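Local coordinates for AP205 bacteriophage COAT protein (Acinetobacter phage ap205, PDB 5FS4) that forms the capsid of a small single-stranded RNA phage, associating as dimers that probably assemble into the icosahedral shell round the genome, at residues I18-P23 with T28-S33; I81-S86 with A97-H102. The protein carries 2 engineered substitutions. One frame throughout, in Å; residues are numbered along the deposited sequence.

How the contacts relate
Both contacts are largely buried and touch the second subunit, yet they serve the fold differently. Contact 1 joins two neighbouring strands within the antiparallel sheet, and main-chain hydrogen bonds make most of it; side chains line both faces, the aromatic ones under the second subunit. Contact 2 is smaller and joins strand 76-88, one of the two outermost strands of the chain's own sheet, to helix 92-111 by apolar touches of a tryptophan on a threonine and an isoleucine, while the polar atoms of T83, W99 and H102 bond to the second subunit. Both reach the same sheet, but they do not touch: their centres lie about 18 Å apart, their nearest atoms about 6 Å.

Contact 1 (I18-P23 with T28-S33); sequences IVWSDP and TTFSAS
I18-D22 and T28-S33 run antiparallel, their axes approaching to 4.6 Å at 163°, as the two arms of a beta hairpin within the five-stranded coat-protein sheet. I18 with A32 and W20 with F30 form hydrogen-bonded pairs, each closed by two N-H...O bonds; the shortest is W20 N to F30 O, 2.8 Å. V19-S31 lies between these pairs and S21-T29 follows W20-F30 toward the turn; both are non-hydrogen-bonded. The main chains of V19 and S21 bond to strand 5-14, those of T29 and S31 to strand 47-60.

The alternation sorts the side chains. I18, W20, F30 and A32 share the face on which the second subunit packs. Apolar groups suit it, large in W20 and F30 and small in A32, where L109 of that subunit packs; its I126 meets W20 and its N105 meets F30. W20 has CG beside its backbone N (chi1 -78°), and its indole lies over I18, whose CG2 sits 3.5 Å above the ring plane near the rim. The benzo edge of the indole faces the partner strand: CE3 is 3.9 Å from F30 CD2, CZ3 is 4.0 Å from A32 CB, and F30 O lies in the ring plane at the same edge. W20 and F30 thus stand side by side, pointing the same way, and the small methyl of A32 fits beside the broad indole.

V19, S21, T29 and S31 occupy the other face with smaller groups; V19, T29 and S31 are partly exposed there, while S21 is buried. V19 CG2 meets S31 CB at 4.0 Å.

At the turn end D22 N bonds to T28 O at 3.2 Å. D22 OD1 bonds to T24 OG1, while a water donates to D22 OD2 and accepts from T28 OG1, each bond being 2.7 Å.

Contact 2 (I81-S86 with A97-H102); sequences IRTVIS and AEWETH
T83 OG1 is held by two groups of the second subunit, H102 NE2 and the hydroxyl of the matching T83, while the methyl of the same residue turns to W99 of its own chain. A threonine suits this double task, since one branch can serve a polar cluster at the dimer interface and the other an apolar neighbour. With chi1 at -62° the hydroxyl lies beside the backbone N and CG2 is anti to that N, which separates the two roles.

CG2 comes 3.8 Å from W99 CZ3, approaching the indole at a slant. Two residues further along the strand, on the same side, I85 adds its CD1 4.2 Å from W99 CE3, so the benzo part of the indole is met by two methyl groups. W99 reaches them because its CG is anti to the backbone N (chi1 174°), carrying the wide ring from the helix to a strand whose nearest CA, that of I85, is 8.2 Å from its own. Its buried NE1 is satisfied by D107 OD1 of the second subunit.

One turn on, H102 ND1 bonds to S55 OG of the second subunit. Within the helix, A97 O accepts from T101 N and from T101 OG1, 3.1 Å each, from opposite faces of its plane.

The indole of W99 thus bridges the gap from helix 92-111 to strand 76-88 of its own chain, while E98, W99 and H102 pack on Y57, V106 and I81 of the second subunit, the interlocked arrangement of this coat-protein dimer. Strand 76-88, one of the two outermost strands of the chain's own sheet, pairs antiparallel with a strand of that subunit, continuing the sheet across the dimer.

Contact 1 (I18-P23 with T28-S33)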
loop_
_atom_site.group_PDB
_atom_site.type_symbol
_atom_site.label_atom_id
_atom_site.label_comp_id
_atom_site.label_asym_id
_atom_site.label_seq_id
_atom_site.Cartn_x
_atom_site.Cartn_y
_atom_site.Cartn_z
ATOM N N ILE B 18 3.571 3.572 16.553
ATOM C CA ILE B 18 4.521 2.494 16.825
ATOM C C ILE B 18 5.388 2.211 15.599
ATOM O O ILE B 18 4.902 2.146 14.469
ATOM C CB ILE B 18 3.826 1.175 17.304
ATOM C CG1 ILE B 18 3.060 1.457 18.605
ATOM C CG2 ILE B 18 4.863 0.094 17.512
ATOM C CD1 ILE B 18 2.065 0.377 19.037
ATOM N N VAL B 19 6.681 2.020 15.855
ATOM C CA VAL B 19 7.608 1.471 14.805
ATOM C C VAL B 19 8.071 0.059 15.186
ATOM O O VAL B 19 8.715 -0.123 16.253
ATOM C CB VAL B 19 8.872 2.347 14.617
ATOM C CG1 VAL B 19 9.716 1.816 13.467
ATOM C CG2 VAL B 19 8.501 3.815 14.387
ATOM N N TRP B 20 7.856 -0.897 14.293
ATOM C CA TRP B 20 8.259 -2.287 14.494
ATOM C C TRP B 20 9.498 -2.485 13.608
ATOM O O TRP B 20 9.613 -1.881 12.523
ATOM C CB TRP B 20 7.153 -3.274 14.057
ATOM C CG TRP B 20 6.034 -3.491 14.947
ATOM C CD1 TRP B 20 5.915 -4.493 15.859
ATOM C CD2 TRP B 20 4.788 -2.774 14.965
ATOM N NE1 TRP B 20 4.686 -4.435 16.469
ATOM C CE2 TRP B 20 3.984 -3.375 15.966
ATOM C CE3 TRP B 20 4.283 -1.659 14.254
ATOM C CZ2 TRP B 20 2.733 -2.884 16.312
ATOM C CZ3 TRP B 20 3.032 -1.183 14.562
ATOM C CH2 TRP B 20 2.250 -1.796 15.583
ATOM N N SER B 21 10.452 -3.292 14.076
ATOM C CA SER B 21 11.579 -3.631 13.220
ATOM C C SER B 21 11.982 -5.095 13.422
ATOM O O SER B 21 11.654 -5.737 14.397
ATOM C CB SER B 21 12.772 -2.700 13.391
ATOM O OG SER B 21 13.338 -2.943 14.629
ATOM N N ASP B 22 12.716 -5.607 12.491
ATOM C CA ASP B 22 13.059 -7.022 12.512
ATOM C C ASP B 22 14.321 -7.141 13.323
ATOM O O ASP B 22 15.318 -6.498 12.971
ATOM C CB ASP B 22 13.283 -7.479 11.107
ATOM C CG ASP B 22 13.831 -8.949 11.000
ATOM O OD1 ASP B 22 14.162 -9.669 12.010
ATOM O OD2 ASP B 22 13.880 -9.368 9.873
ATOM N N PRO B 23 14.291 -7.911 14.423
ATOM C CA PRO B 23 15.533 -7.836 15.238
ATOM C C PRO B 23 16.756 -8.448 14.645
ATOM O O PRO B 23 17.858 -8.169 15.124
ATOM C CB PRO B 23 15.195 -8.609 16.511
ATOM C CG PRO B 23 13.810 -9.122 16.379
ATOM C CD PRO B 23 13.223 -8.682 15.087
ATOM N N THR B 28 14.814 -3.259 8.370
ATOM C CA THR B 28 13.418 -3.589 8.004
ATOM C C THR B 28 12.427 -3.015 9.037
ATOM O O THR B 28 12.464 -3.377 10.238
ATOM C CB THR B 28 13.218 -5.095 7.854
ATOM O OG1 THR B 28 14.165 -5.540 6.906
ATOM C CG2 THR B 28 11.844 -5.405 7.252
ATOM N N THR B 29 11.586 -2.069 8.599
ATOM C CA THR B 29 10.687 -1.408 9.558
ATOM C C THR B 29 9.273 -1.412 9.003
ATOM O O THR B 29 9.077 -1.465 7.802
ATOM C CB THR B 29 11.095 0.048 9.911
ATOM O OG1 THR B 29 11.159 0.848 8.723
ATOM C CG2 THR B 29 12.396 0.085 10.540
ATOM N N PHE B 30 8.310 -1.451 9.908
ATOM C CA PHE B 30 6.909 -1.203 9.591
ATOM C C PHE B 30 6.421 -0.245 10.659
ATOM O O PHE B 30 6.479 -0.595 11.841
ATOM C CB PHE B 30 6.074 -2.469 9.659
ATOM C CG PHE B 30 4.626 -2.213 9.396
ATOM C CD1 PHE B 30 4.225 -1.878 8.091
ATOM C CD2 PHE B 30 3.692 -2.212 10.458
ATOM C CE1 PHE B 30 2.901 -1.621 7.794
ATOM C CE2 PHE B 30 2.346 -1.913 10.163
ATOM C CZ PHE B 30 1.979 -1.642 8.844
ATOM N N SER B 31 5.884 0.913 10.256
ATOM C CA SER B 31 5.388 1.866 11.241
ATOM C C SER B 31 3.919 2.176 11.029
ATOM O O SER B 31 3.439 2.209 9.916
ATOM C CB SER B 31 6.266 3.098 11.205
ATOM O OG SER B 31 5.926 3.876 10.101
ATOM N N ALA B 32 3.194 2.421 12.117
ATOM C CA ALA B 32 1.757 2.768 12.048
ATOM C C ALA B 32 1.558 4.058 12.875
ATOM O O ALA B 32 1.942 4.111 14.051
ATOM C CB ALA B 32 0.901 1.586 12.597
ATOM N N SER B 33 1.023 5.096 12.250
ATOM C CA SER B 33 0.877 6.389 12.909
ATOM C C SER B 33 -0.578 6.802 12.706
ATOM O O SER B 33 -1.026 6.898 11.565
ATOM C CB SER B 33 1.775 7.391 12.229
ATOM O OG SER B 33 1.597 8.649 12.868
HETATM O O HOH W 1 13.637 -8.170 7.435
#

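Contact 2 (I81-S86 with A97-H102)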
loop_
_atom_site.group_PDB
_atom_site.type_symbol
_atom_site.label_atom_id
_atom_site.label_comp_id
_atom_site.label_asym_id
_atom_site.label_seq_id
_atom_site.Cartn_x
_atom_site.Cartn_y
_atom_site.Cartn_z
ATOM N N ILE B 81 6.889 1.320 0.919
ATOM C CA ILE B 81 5.452 1.308 0.658
ATOM C C ILE B 81 4.732 2.053 1.749
ATOM O O ILE B 81 4.877 1.696 2.936
ATOM C CB ILE B 81 4.876 -0.129 0.481
ATOM C CG1 ILE B 81 5.687 -0.912 -0.581
ATOM C CG2 ILE B 81 3.382 -0.004 0.173
ATOM C CD1 ILE B 81 5.178 -2.308 -0.867
ATOM N N ARG B 82 3.935 3.054 1.353
ATOM C CA ARG B 82 3.177 3.858 2.299
ATOM C C ARG B 82 1.686 3.769 1.964
ATOM O O ARG B 82 1.307 4.019 0.852
ATOM C CB ARG B 82 3.635 5.343 2.267
ATOM C CG ARG B 82 2.808 6.173 3.223
ATOM C CD ARG B 82 3.198 7.607 3.236
ATOM N NE ARG B 82 2.912 8.225 1.953
ATOM C CZ ARG B 82 3.680 9.160 1.376
ATOM N NH1 ARG B 82 4.848 9.557 1.894
ATOM N NH2 ARG B 82 3.298 9.671 0.232
ATOM N N THR B 83 0.848 3.502 2.948
ATOM C CA THR B 83 -0.615 3.601 2.709
ATOM C C THR B 83 -1.173 4.532 3.734
ATOM O O THR B 83 -0.752 4.526 4.946
ATOM C CB THR B 83 -1.357 2.234 2.821
ATOM O OG1 THR B 83 -0.877 1.328 1.841
ATOM C CG2 THR B 83 -2.958 2.347 2.716
ATOM N N VAL B 84 -2.097 5.385 3.300
ATOM C CA VAL B 84 -2.739 6.293 4.235
ATOM C C VAL B 84 -4.231 6.102 4.050
ATOM O O VAL B 84 -4.721 6.250 2.900
ATOM C CB VAL B 84 -2.453 7.808 4.013
ATOM C CG1 VAL B 84 -3.208 8.612 5.089
ATOM C CG2 VAL B 84 -0.973 8.068 4.114
ATOM N N ILE B 85 -4.896 5.672 5.129
ATOM C CA ILE B 85 -6.325 5.452 5.118
ATOM C C ILE B 85 -7.022 6.540 5.912
ATOM O O ILE B 85 -6.706 6.738 7.112
ATOM C CB ILE B 85 -6.639 4.126 5.755
ATOM C CG1 ILE B 85 -5.955 2.993 4.958
ATOM C CG2 ILE B 85 -8.134 3.930 5.875
ATOM C CD1 ILE B 85 -6.190 1.609 5.510
ATOM N N SER B 86 -7.956 7.264 5.271
ATOM C CA SER B 86 -8.603 8.438 5.922
ATOM C C SER B 86 -10.113 8.245 5.823
ATOM O O SER B 86 -10.616 8.132 4.730
ATOM C CB SER B 86 -8.189 9.754 5.247
ATOM O OG SER B 86 -8.739 10.898 5.924
ATOM N N ALA B 97 -14.362 -2.202 3.570
ATOM C CA ALA B 97 -14.714 -2.667 2.235
ATOM C C ALA B 97 -13.924 -1.936 1.149
ATOM O O ALA B 97 -13.542 -2.544 0.165
ATOM C CB ALA B 97 -16.194 -2.456 2.018
ATOM N N GLU B 98 -13.706 -0.641 1.329
ATOM C CA GLU B 98 -12.876 0.163 0.436
ATOM C C GLU B 98 -11.406 -0.313 0.452
ATOM O O GLU B 98 -10.735 -0.378 -0.588
ATOM C CB GLU B 98 -12.927 1.653 0.823
ATOM C CG GLU B 98 -14.246 2.337 0.510
ATOM C CD GLU B 98 -14.637 2.166 -0.955
ATOM O OE1 GLU B 98 -13.832 2.447 -1.816
ATOM O OE2 GLU B 98 -15.777 1.755 -1.263
ATOM N N TRP B 99 -10.902 -0.629 1.637
ATOM C CA TRP B 99 -9.563 -1.243 1.743
ATOM C C TRP B 99 -9.515 -2.556 0.980
ATOM O O TRP B 99 -8.569 -2.782 0.216
ATOM C CB TRP B 99 -9.146 -1.394 3.232
ATOM C CG TRP B 99 -7.853 -2.148 3.472
ATOM C CD1 TRP B 99 -7.728 -3.270 4.251
ATOM C CD2 TRP B 99 -6.514 -1.853 2.993
ATOM N NE1 TRP B 99 -6.420 -3.677 4.283
ATOM C CE2 TRP B 99 -5.666 -2.864 3.487
ATOM C CE3 TRP B 99 -5.966 -0.893 2.124
ATOM C CZ2 TRP B 99 -4.260 -2.892 3.206
ATOM C CZ3 TRP B 99 -4.631 -0.931 1.844
ATOM C CH2 TRP B 99 -3.780 -1.915 2.401
ATOM N N GLU B 100 -10.514 -3.447 1.116
ATOM C CA GLU B 100 -10.436 -4.718 0.315
ATOM C C GLU B 100 -10.383 -4.420 -1.197
ATOM O O GLU B 100 -9.573 -5.016 -1.981
ATOM C CB GLU B 100 -11.549 -5.738 0.699
ATOM C CG GLU B 100 -11.531 -6.153 2.180
ATOM C CD GLU B 100 -10.189 -6.711 2.620
ATOM O OE1 GLU B 100 -9.699 -7.587 1.862
ATOM O OE2 GLU B 100 -9.625 -6.304 3.673
ATOM N N THR B 101 -11.180 -3.445 -1.591
ATOM C CA THR B 101 -11.286 -3.117 -3.028
ATOM C C THR B 101 -10.042 -2.447 -3.556
ATOM O O THR B 101 -9.604 -2.740 -4.674
ATOM C CB THR B 101 -12.534 -2.273 -3.306
ATOM O OG1 THR B 101 -13.692 -3.014 -2.858
ATOM C CG2 THR B 101 -12.694 -1.973 -4.762
ATOM N N HIS B 102 -9.506 -1.541 -2.746
ATOM C CA HIS B 102 -8.260 -0.855 -3.114
ATOM C C HIS B 102 -7.099 -1.854 -3.323
ATOM O O HIS B 102 -6.306 -1.702 -4.248
ATOM C CB HIS B 102 -7.984 0.226 -2.027
ATOM C CG HIS B 102 -6.620 0.851 -2.108
ATOM N ND1 HIS B 102 -6.401 2.065 -2.738
ATOM C CD2 HIS B 102 -5.430 0.475 -1.598
ATOM C CE1 HIS B 102 -5.145 2.427 -2.564
ATOM N NE2 HIS B 102 -4.519 1.452 -1.929
#